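Local coordinates for sensor protein DivL (PDB 4Q20) that serves cell division and growth in Caulobacter crescentus as a membrane-bound histidine-kinase-family sensor that phosphorylates the cell-cycle regulator CtrA, at residues Met99-Asp103 and Ala104-Ala108. Residues are numbered along the deposited sequence; the frame is centred on the assembly and turned at random.
Sequences MAQID and AGEMA
Ala104 N donates to Ala100 O at 3.0 Å, an i to i-4 bond near the end of helix 73-103, part of the HisKA region. The methyl of Ala104 lies close against the same carbonyl oxygen; a small apolar side chain suits this exposed turn. Gly105 then leaves the helix with positive phi (71°), a conformation that a residue without CB adopts at little cost. Its N reaches Ile102 O at 3.0 Å from above the carbonyl plane, tightening the last turn. Glu106 N bonds back to Gln101 O at 2.8 Å, the donor lying nearly along the C=O axis, and completes a Schellman motif. The extended chain of Glu106 runs back alongside Ala104 at the exposed surface, which suits a charged residue, while its CB rests near Gln101 CG. The Glu106 carbonyl is used as well: Gln101 NE2 donates to Glu106 O at 3.3 Å. That oxygen lies in the amide plane of Gln101 and the N-H points almost straight at it (175°), although it is met from above its own carbonyl plane. Gln101 thus grips Glu106 twice, by backbone and by side chain. Met107 turns back toward the helix. With CG anti to the backbone N (chi1 -169°) and a bend at chi3, its side chain crosses the Gln101 side chain at about a right angle. Its CE lies 3.6 Å from Gln101 OE1, and its SD sits 3.8 Å from Ile102 CG1. Flexible Met107 and branched Ile102 continue this apolar patch onto Leu229 and Leu225 of helix 222-232 in the ATPase-like domain, and Asp103 adds a salt bridge to Arg210. Backbone bonds and the Gln101 amide therefore close the C-terminal end of the helix, while the apolar contacts tie the start of the interdomain linker to the neighbouring domain.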
ATOM      1  N   MET A  99      -1.482  12.583  -7.258  1.00 71.47           N
ATOM      2  CA  MET A  99      -2.052  12.535  -8.594  1.00 73.39           C
ATOM      3  C   MET A  99      -3.584  12.761  -8.575  1.00 77.98           C
ATOM      4  O   MET A  99      -4.095  13.469  -9.449  1.00 80.02           O
ATOM      5  CB  MET A  99      -1.725  11.201  -9.272  1.00 76.04           C
ATOM      6  CG  MET A  99      -1.577  11.315 -10.776  1.00 82.49           C
ATOM      7  SD  MET A  99      -0.203  12.393 -11.356  1.00 86.44           S
ATOM      8  CE  MET A  99      -1.128  13.589 -12.220  1.00 86.08           C
ATOM      9  N   ALA A 100      -4.305  12.206  -7.574  1.00 72.64           N
ATOM     10  CA  ALA A 100      -5.764  12.371  -7.430  1.00 74.52           C
ATOM     11  C   ALA A 100      -6.105  13.834  -7.094  1.00 81.05           C
ATOM     12  O   ALA A 100      -7.050  14.389  -7.662  1.00 84.02           O
ATOM     13  CB  ALA A 100      -6.302  11.437  -6.357  1.00 74.06           C
ATOM     14  N   GLN A 101      -5.288  14.464  -6.223  1.00 76.46           N
ATOM     15  CA  GLN A 101      -5.385  15.870  -5.807  1.00 77.92           C
ATOM     16  C   GLN A 101      -5.210  16.817  -7.029  1.00 82.52           C
ATOM     17  O   GLN A 101      -5.973  17.777  -7.186  1.00 84.27           O
ATOM     18  CB  GLN A 101      -4.306  16.135  -4.748  1.00 77.10           C
ATOM     19  CG  GLN A 101      -4.647  17.193  -3.703  1.00 94.36           C
ATOM     20  CD  GLN A 101      -3.409  17.670  -2.971  1.00108.49           C
ATOM     21  OE1 GLN A 101      -2.596  16.873  -2.489  1.00106.86           O
ATOM     22  NE2 GLN A 101      -3.233  18.984  -2.872  1.00 91.98           N
ATOM     23  N   ILE A 102      -4.227  16.510  -7.900  1.00 77.62           N
ATOM     24  CA  ILE A 102      -3.919  17.236  -9.130  1.00 79.49           C
ATOM     25  C   ILE A 102      -5.083  17.064 -10.147  1.00 89.54           C
ATOM     26  O   ILE A 102      -5.501  18.054 -10.768  1.00 94.31           O
ATOM     27  CB  ILE A 102      -2.535  16.771  -9.703  1.00 80.31           C
ATOM     28  CG1 ILE A 102      -1.368  17.468  -8.965  1.00 78.47           C
ATOM     29  CG2 ILE A 102      -2.414  17.035 -11.207  1.00 82.54           C
ATOM     30  CD1 ILE A 102       0.004  16.715  -8.991  1.00 71.33           C
ATOM     31  N   ASP A 103      -5.609  15.822 -10.295  1.00 85.33           N
ATOM     32  CA  ASP A 103      -6.710  15.485 -11.213  1.00 87.87           C
ATOM     33  C   ASP A 103      -8.031  16.192 -10.812  1.00 95.36           C
ATOM     34  O   ASP A 103      -8.812  16.588 -11.683  1.00 99.00           O
ATOM     35  CB  ASP A 103      -6.906  13.956 -11.284  1.00 88.02           C
ATOM     36  CG  ASP A 103      -5.820  13.181 -12.037  1.00 92.36           C
ATOM     37  OD1 ASP A 103      -5.021  13.817 -12.766  1.00 91.84           O
ATOM     38  OD2 ASP A 103      -5.772  11.940 -11.901  1.00 98.33           O
ATOM     39  N   ALA A 104      -8.249  16.379  -9.501  1.00 89.93           N
ATOM     40  CA  ALA A 104      -9.406  17.079  -8.952  1.00 92.04           C
ATOM     41  C   ALA A 104      -9.225  18.613  -9.025  1.00100.19           C
ATOM     42  O   ALA A 104     -10.182  19.350  -8.768  1.00103.74           O
ATOM     43  CB  ALA A 104      -9.623  16.652  -7.512  1.00 90.57           C
ATOM     44  N   GLY A 105      -8.013  19.070  -9.373  1.00 95.42           N
ATOM     45  CA  GLY A 105      -7.656  20.486  -9.443  1.00 96.21           C
ATOM     46  C   GLY A 105      -7.554  21.106  -8.063  1.00101.39           C
ATOM     47  O   GLY A 105      -7.726  22.316  -7.915  1.00103.43           O
ATOM     48  N   GLU A 106      -7.264  20.267  -7.046  1.00 97.31           N
ATOM     49  CA  GLU A 106      -7.158  20.633  -5.632  1.00 96.83           C
ATOM     50  C   GLU A 106      -5.706  20.889  -5.183  1.00 97.93           C
ATOM     51  O   GLU A 106      -5.471  21.115  -3.997  1.00 96.92           O
ATOM     52  CB  GLU A 106      -7.775  19.534  -4.756  1.00 97.82           C
ATOM     53  CG  GLU A 106      -9.288  19.399  -4.853  1.00114.88           C
ATOM     54  CD  GLU A 106      -9.869  18.141  -4.226  1.00141.47           C
ATOM     55  OE1 GLU A 106      -9.091  17.246  -3.815  1.00140.45           O
ATOM     56  OE2 GLU A 106     -11.117  18.038  -4.185  1.00137.52           O
ATOM     57  N   MET A 107      -4.732  20.860  -6.101  1.00 93.33           N
ATOM     58  CA  MET A 107      -3.377  21.148  -5.672  1.00 90.66           C
ATOM     59  C   MET A 107      -2.953  22.514  -6.137  1.00 99.15           C
ATOM     60  O   MET A 107      -2.737  22.736  -7.331  1.00100.20           O
ATOM     61  CB  MET A 107      -2.360  20.106  -6.113  1.00 89.69           C
ATOM     62  CG  MET A 107      -1.036  20.308  -5.422  1.00 90.90           C
ATOM     63  SD  MET A 107       0.237  19.170  -5.911  1.00 92.29           S
ATOM     64  CE  MET A 107      -0.401  17.612  -5.218  1.00 86.69           C
ATOM     65  N   ALA A 108      -2.840  23.430  -5.170  1.00 98.21           N
ATOM     66  CA  ALA A 108      -2.387  24.795  -5.372  1.00100.68           C
ATOM     67  C   ALA A 108      -0.992  24.918  -4.783  1.00104.19           C
ATOM     68  O   ALA A 108      -0.738  24.416  -3.677  1.00102.07           O
ATOM     69  CB  ALA A 108      -3.350  25.778  -4.721  1.00104.26           C
TER